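Local coordinates for glycoside Hydrolase (Bacteroides uniformis, PDB 5TA0), which probably hydrolyses agarose chains into shorter neoagaro-oligosaccharides as a GH86 family enzyme, and here holds neoagarooctaose in its glycan-binding site, at residues Y121-E131 against Y183-P193. Sequence-based numbering, arbitrary orientation.
With EDO (1,2-ethanediol), chain J; EDO (1,2-ethanediol), chain B.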
loop_
_atom_site.group_PDB
_atom_site.type_symbol
_atom_site.label_atom_id
_atom_site.label_comp_id
_atom_site.label_asym_id
_atom_site.label_seq_id
_atom_site.Cartn_x
_atom_site.Cartn_y
_atom_site.Cartn_z
ATOM N N TYR A 121 9.726 0.648 28.696
ATOM C CA TYR A 121 9.766 -0.485 27.760
ATOM C C TYR A 121 10.517 -1.684 28.367
ATOM O O TYR A 121 10.032 -2.830 28.318
ATOM C CB TYR A 121 10.383 -0.085 26.400
ATOM C CG TYR A 121 10.231 -1.208 25.412
ATOM C CD1 TYR A 121 9.116 -1.299 24.585
ATOM C CD2 TYR A 121 11.178 -2.247 25.336
ATOM C CE1 TYR A 121 8.963 -2.363 23.734
ATOM C CE2 TYR A 121 11.015 -3.313 24.499
ATOM C CZ TYR A 121 9.902 -3.371 23.673
ATOM O OH TYR A 121 9.729 -4.447 22.819
ATOM N N VAL A 122 11.676 -1.404 28.950
ATOM C CA VAL A 122 12.505 -2.422 29.584
ATOM C C VAL A 122 11.749 -3.184 30.675
ATOM O O VAL A 122 11.910 -4.405 30.778
ATOM C CB VAL A 122 13.791 -1.764 30.135
ATOM C CG1 VAL A 122 14.499 -2.662 31.153
ATOM C CG2 VAL A 122 14.718 -1.396 28.980
ATOM N N GLN A 123 10.936 -2.479 31.454
ATOM C CA GLN A 123 10.149 -3.109 32.527
ATOM C C GLN A 123 8.916 -3.847 32.025
ATOM O O GLN A 123 8.329 -4.662 32.754
ATOM C CB GLN A 123 9.743 -2.073 33.581
ATOM C CG GLN A 123 10.951 -1.525 34.335
ATOM C CD GLN A 123 10.633 -0.384 35.287
ATOM O OE1 GLN A 123 9.617 0.295 35.166
ATOM N NE2 GLN A 123 11.531 -0.152 36.230
ATOM N N ASN A 124 8.513 -3.599 30.777
ATOM C CA ASN A 124 7.298 -4.189 30.209
ATOM C C ASN A 124 7.639 -5.546 29.600
ATOM O O ASN A 124 7.529 -5.780 28.403
ATOM C CB ASN A 124 6.684 -3.227 29.177
ATOM C CG ASN A 124 5.239 -3.538 28.865
ATOM O OD1 ASN A 124 4.661 -4.500 29.371
ATOM N ND2 ASN A 124 4.619 -2.690 28.018
ATOM N N THR A 125 8.026 -6.479 30.470
ATOM C CA THR A 125 8.545 -7.750 30.018
ATOM C C THR A 125 7.510 -8.610 29.289
ATOM O O THR A 125 7.892 -9.438 28.482
ATOM C CB THR A 125 9.158 -8.547 31.185
ATOM O OG1 THR A 125 8.164 -8.697 32.188
ATOM C CG2 THR A 125 10.368 -7.815 31.744
ATOM N N LYS A 126 6.221 -8.399 29.552
ATOM C CA LYS A 126 5.185 -9.198 28.900
ATOM C C LYS A 126 5.154 -8.986 27.384
ATOM O O LYS A 126 4.712 -9.856 26.658
ATOM C CB LYS A 126 3.792 -8.928 29.496
ATOM C CG LYS A 126 3.240 -7.542 29.214
ATOM C CD LYS A 126 1.944 -7.293 29.960
ATOM C CE LYS A 126 1.392 -5.899 29.706
ATOM N NZ LYS A 126 2.149 -4.802 30.367
ATOM N N VAL A 127 5.639 -7.844 26.903
ATOM C CA VAL A 127 5.586 -7.594 25.474
ATOM C C VAL A 127 6.837 -8.086 24.753
ATOM O O VAL A 127 6.810 -8.257 23.546
ATOM C CB VAL A 127 5.335 -6.110 25.134
ATOM C CG1 VAL A 127 4.183 -5.531 25.951
ATOM C CG2 VAL A 127 6.608 -5.264 25.216
ATOM N N HIS A 128 7.948 -8.330 25.466
ATOM C CA HIS A 128 9.202 -8.635 24.787
ATOM C C HIS A 128 9.146 -9.870 23.863
ATOM O O HIS A 128 9.727 -9.853 22.785
ATOM C CB HIS A 128 10.356 -8.757 25.782
ATOM C CG HIS A 128 10.601 -7.496 26.554
ATOM N ND1 HIS A 128 11.371 -7.458 27.694
ATOM C CD2 HIS A 128 10.149 -6.230 26.373
ATOM C CE1 HIS A 128 11.389 -6.232 28.180
ATOM N NE2 HIS A 128 10.650 -5.462 27.398
ATOM N N PRO A 129 8.398 -10.933 24.263
ATOM C CA PRO A 129 8.280 -12.096 23.373
ATOM C C PRO A 129 7.572 -11.822 22.042
ATOM O O PRO A 129 7.659 -12.657 21.146
ATOM C CB PRO A 129 7.501 -13.109 24.220
ATOM C CG PRO A 129 7.828 -12.740 25.627
ATOM C CD PRO A 129 7.829 -11.233 25.596
ATOM N N TYR A 130 6.888 -10.681 21.924
ATOM C CA TYR A 130 6.212 -10.322 20.679
ATOM C C TYR A 130 7.064 -9.468 19.749
ATOM O O TYR A 130 6.596 -9.107 18.672
ATOM C CB TYR A 130 4.890 -9.623 20.989
ATOM C CG TYR A 130 3.883 -10.557 21.608
ATOM C CD1 TYR A 130 3.037 -11.302 20.808
ATOM C CD2 TYR A 130 3.759 -10.684 22.989
ATOM C CE1 TYR A 130 2.099 -12.155 21.359
ATOM C CE2 TYR A 130 2.832 -11.554 23.551
ATOM C CZ TYR A 130 2.005 -12.277 22.722
ATOM O OH TYR A 130 1.050 -13.148 23.251
ATOM N N GLU A 131 8.310 -9.181 20.107
ATOM C CA GLU A 131 9.189 -8.406 19.218
ATOM C C GLU A 131 9.379 -9.069 17.872
ATOM O O GLU A 131 9.545 -8.372 16.859
ATOM C CB GLU A 131 10.540 -8.147 19.887
ATOM C CG GLU A 131 10.450 -7.104 21.000
ATOM C CD GLU A 131 11.700 -6.961 21.839
ATOM O OE1 GLU A 131 11.708 -6.087 22.732
ATOM O OE2 GLU A 131 12.698 -7.665 21.573
ATOM N N TYR A 183 16.210 6.738 22.510
ATOM C CA TYR A 183 15.113 5.898 22.966
ATOM C C TYR A 183 15.316 4.402 22.657
ATOM O O TYR A 183 15.092 3.561 23.531
ATOM C CB TYR A 183 13.781 6.380 22.348
ATOM C CG TYR A 183 12.659 5.411 22.658
ATOM C CD1 TYR A 183 12.297 5.145 23.973
ATOM C CD2 TYR A 183 12.027 4.682 21.645
ATOM C CE1 TYR A 183 11.326 4.215 24.276
ATOM C CE2 TYR A 183 11.040 3.748 21.940
ATOM C CZ TYR A 183 10.693 3.516 23.268
ATOM O OH TYR A 183 9.761 2.563 23.616
ATOM N N PHE A 184 15.709 4.046 21.445
ATOM C CA PHE A 184 15.702 2.624 21.012
ATOM C C PHE A 184 16.949 1.882 21.481
ATOM O O PHE A 184 18.029 2.460 21.592
ATOM C CB PHE A 184 15.563 2.518 19.496
ATOM C CG PHE A 184 14.241 3.048 18.963
ATOM C CD1 PHE A 184 13.080 2.283 19.027
ATOM C CD2 PHE A 184 14.166 4.338 18.445
ATOM C CE1 PHE A 184 11.880 2.790 18.539
ATOM C CE2 PHE A 184 12.974 4.855 17.990
ATOM C CZ PHE A 184 11.836 4.069 18.017
ATOM N N GLY A 185 16.781 0.592 21.712
ATOM C CA GLY A 185 17.896 -0.315 22.010
ATOM C C GLY A 185 17.949 -1.440 21.018
ATOM O O GLY A 185 17.762 -1.236 19.828
ATOM N N GLU A 186 18.181 -2.658 21.526
ATOM C CA GLU A 186 18.379 -3.849 20.713
ATOM C C GLU A 186 17.414 -4.979 21.091
ATOM O O GLU A 186 17.635 -6.140 20.718
ATOM C CB GLU A 186 19.838 -4.336 20.856
ATOM C CG GLU A 186 20.893 -3.352 20.367
ATOM C CD GLU A 186 21.161 -2.204 21.324
ATOM O OE1 GLU A 186 21.210 -2.403 22.562
ATOM O OE2 GLU A 186 21.316 -1.065 20.824
ATOM N N GLY A 187 16.339 -4.640 21.789
ATOM C CA GLY A 187 15.336 -5.602 22.183
ATOM C C GLY A 187 15.291 -5.873 23.672
ATOM O O GLY A 187 16.322 -5.798 24.377
ATOM N N GLY A 188 14.100 -6.157 24.172
ATOM C CA GLY A 188 13.927 -6.612 25.537
ATOM C C GLY A 188 14.481 -5.660 26.564
ATOM O O GLY A 188 14.174 -4.463 26.563
ATOM N N GLU A 189 15.296 -6.194 27.474
ATOM C CA GLU A 189 15.822 -5.378 28.573
ATOM C C GLU A 189 16.884 -4.367 28.140
ATOM O O GLU A 189 17.319 -3.550 28.955
ATOM C CB GLU A 189 16.293 -6.285 29.722
ATOM C CG GLU A 189 15.118 -7.059 30.303
ATOM C CD GLU A 189 15.456 -7.863 31.542
ATOM O OE1 GLU A 189 16.548 -8.468 31.583
ATOM O OE2 GLU A 189 14.602 -7.899 32.453
ATOM N N SER A 190 17.286 -4.392 26.867
ATOM C CA SER A 190 18.139 -3.344 26.296
ATOM C C SER A 190 17.346 -2.186 25.674
ATOM O O SER A 190 17.930 -1.201 25.267
ATOM C CB SER A 190 19.058 -3.927 25.237
ATOM O OG SER A 190 18.398 -4.155 23.995
ATOM N N GLY A 191 16.034 -2.305 25.608
ATOM C CA GLY A 191 15.191 -1.261 25.027
ATOM C C GLY A 191 14.504 -1.736 23.764
ATOM O O GLY A 191 14.787 -2.804 23.246
ATOM N N GLU A 192 13.565 -0.922 23.282
ATOM C CA GLU A 192 12.776 -1.281 22.104
ATOM C C GLU A 192 13.672 -1.406 20.873
ATOM O O GLU A 192 14.512 -0.557 20.639
ATOM C CB GLU A 192 11.719 -0.202 21.875
ATOM C CG GLU A 192 10.802 -0.526 20.708
ATOM C CD GLU A 192 9.647 0.436 20.549
ATOM O OE1 GLU A 192 9.175 1.031 21.526
ATOM O OE2 GLU A 192 9.155 0.552 19.390
ATOM N N PRO A 193 13.495 -2.442 20.054
ATOM C CA PRO A 193 14.267 -2.516 18.830
ATOM C C PRO A 193 14.160 -1.278 17.942
ATOM O O PRO A 193 13.108 -0.638 17.872
ATOM C CB PRO A 193 13.685 -3.746 18.125
ATOM C CG PRO A 193 13.192 -4.580 19.260
ATOM C CD PRO A 193 12.632 -3.625 20.233
HETATM C C1 EDO J . 6.510 3.446 20.777
HETATM O O1 EDO J . 6.688 2.173 21.385
HETATM C C2 EDO J . 6.915 3.356 19.327
HETATM O O2 EDO J . 8.333 3.290 19.198
HETATM C C1 EDO B . 3.739 -15.363 21.013
HETATM O O1 EDO B . 3.499 -16.676 21.519
HETATM C C2 EDO B . 4.869 -14.744 21.807
HETATM O O2 EDO B . 6.091 -15.178 21.215
HETATM O O HOH W 1 12.992 -5.683 33.037
#
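In the alpha/beta barrel domain, the end of helix 107-123 and the turns after it pack on the glycine-rich loop between helix 170-183 and strand 197-199, where Tyr121, His128 and Glu131 meet the G1 beta bulge formed by Gly187 and Gly188 facing Gly191. The carboxylate of Glu131 reaches this bulge: OE1 accepts Gly188 N through its syn lone pair (2.8 Å, N-H...O 170°) and the Tyr121 hydroxyl through its anti lone pair (2.6 Å from OH). Two donors thus fix the rotation of the carboxylate, while Pro193 CD lies 3.6 Å from the same OE1. The Tyr121 ring, swung away from the backbone N at chi1 -172°, crosses the Glu192 side chain at about a right angle, and Glu192 CB sits over the ring centre, 3.8 Å from the centroid. A leucine in place of Tyr121 would probably leave Glu131 OE1 without its second donor and Glu192 CB without an aromatic face. Glu192 OE1 is in turn held by Tyr183 OH at 2.7 Å. Val122 CG2 rests 3.4 Å from Glu189 O, and a water bridges Val122 O and Glu189 OE2. Gly188, whose N donates to Glu131 OE1, also places its CA over one face of the His128 ring in a CH-pi contact, 3.5 Å from the centroid and 14° off the normal. His128 NE2 donates to Tyr121 O, a carbonyl that Asn124 N approaches from its opposite face.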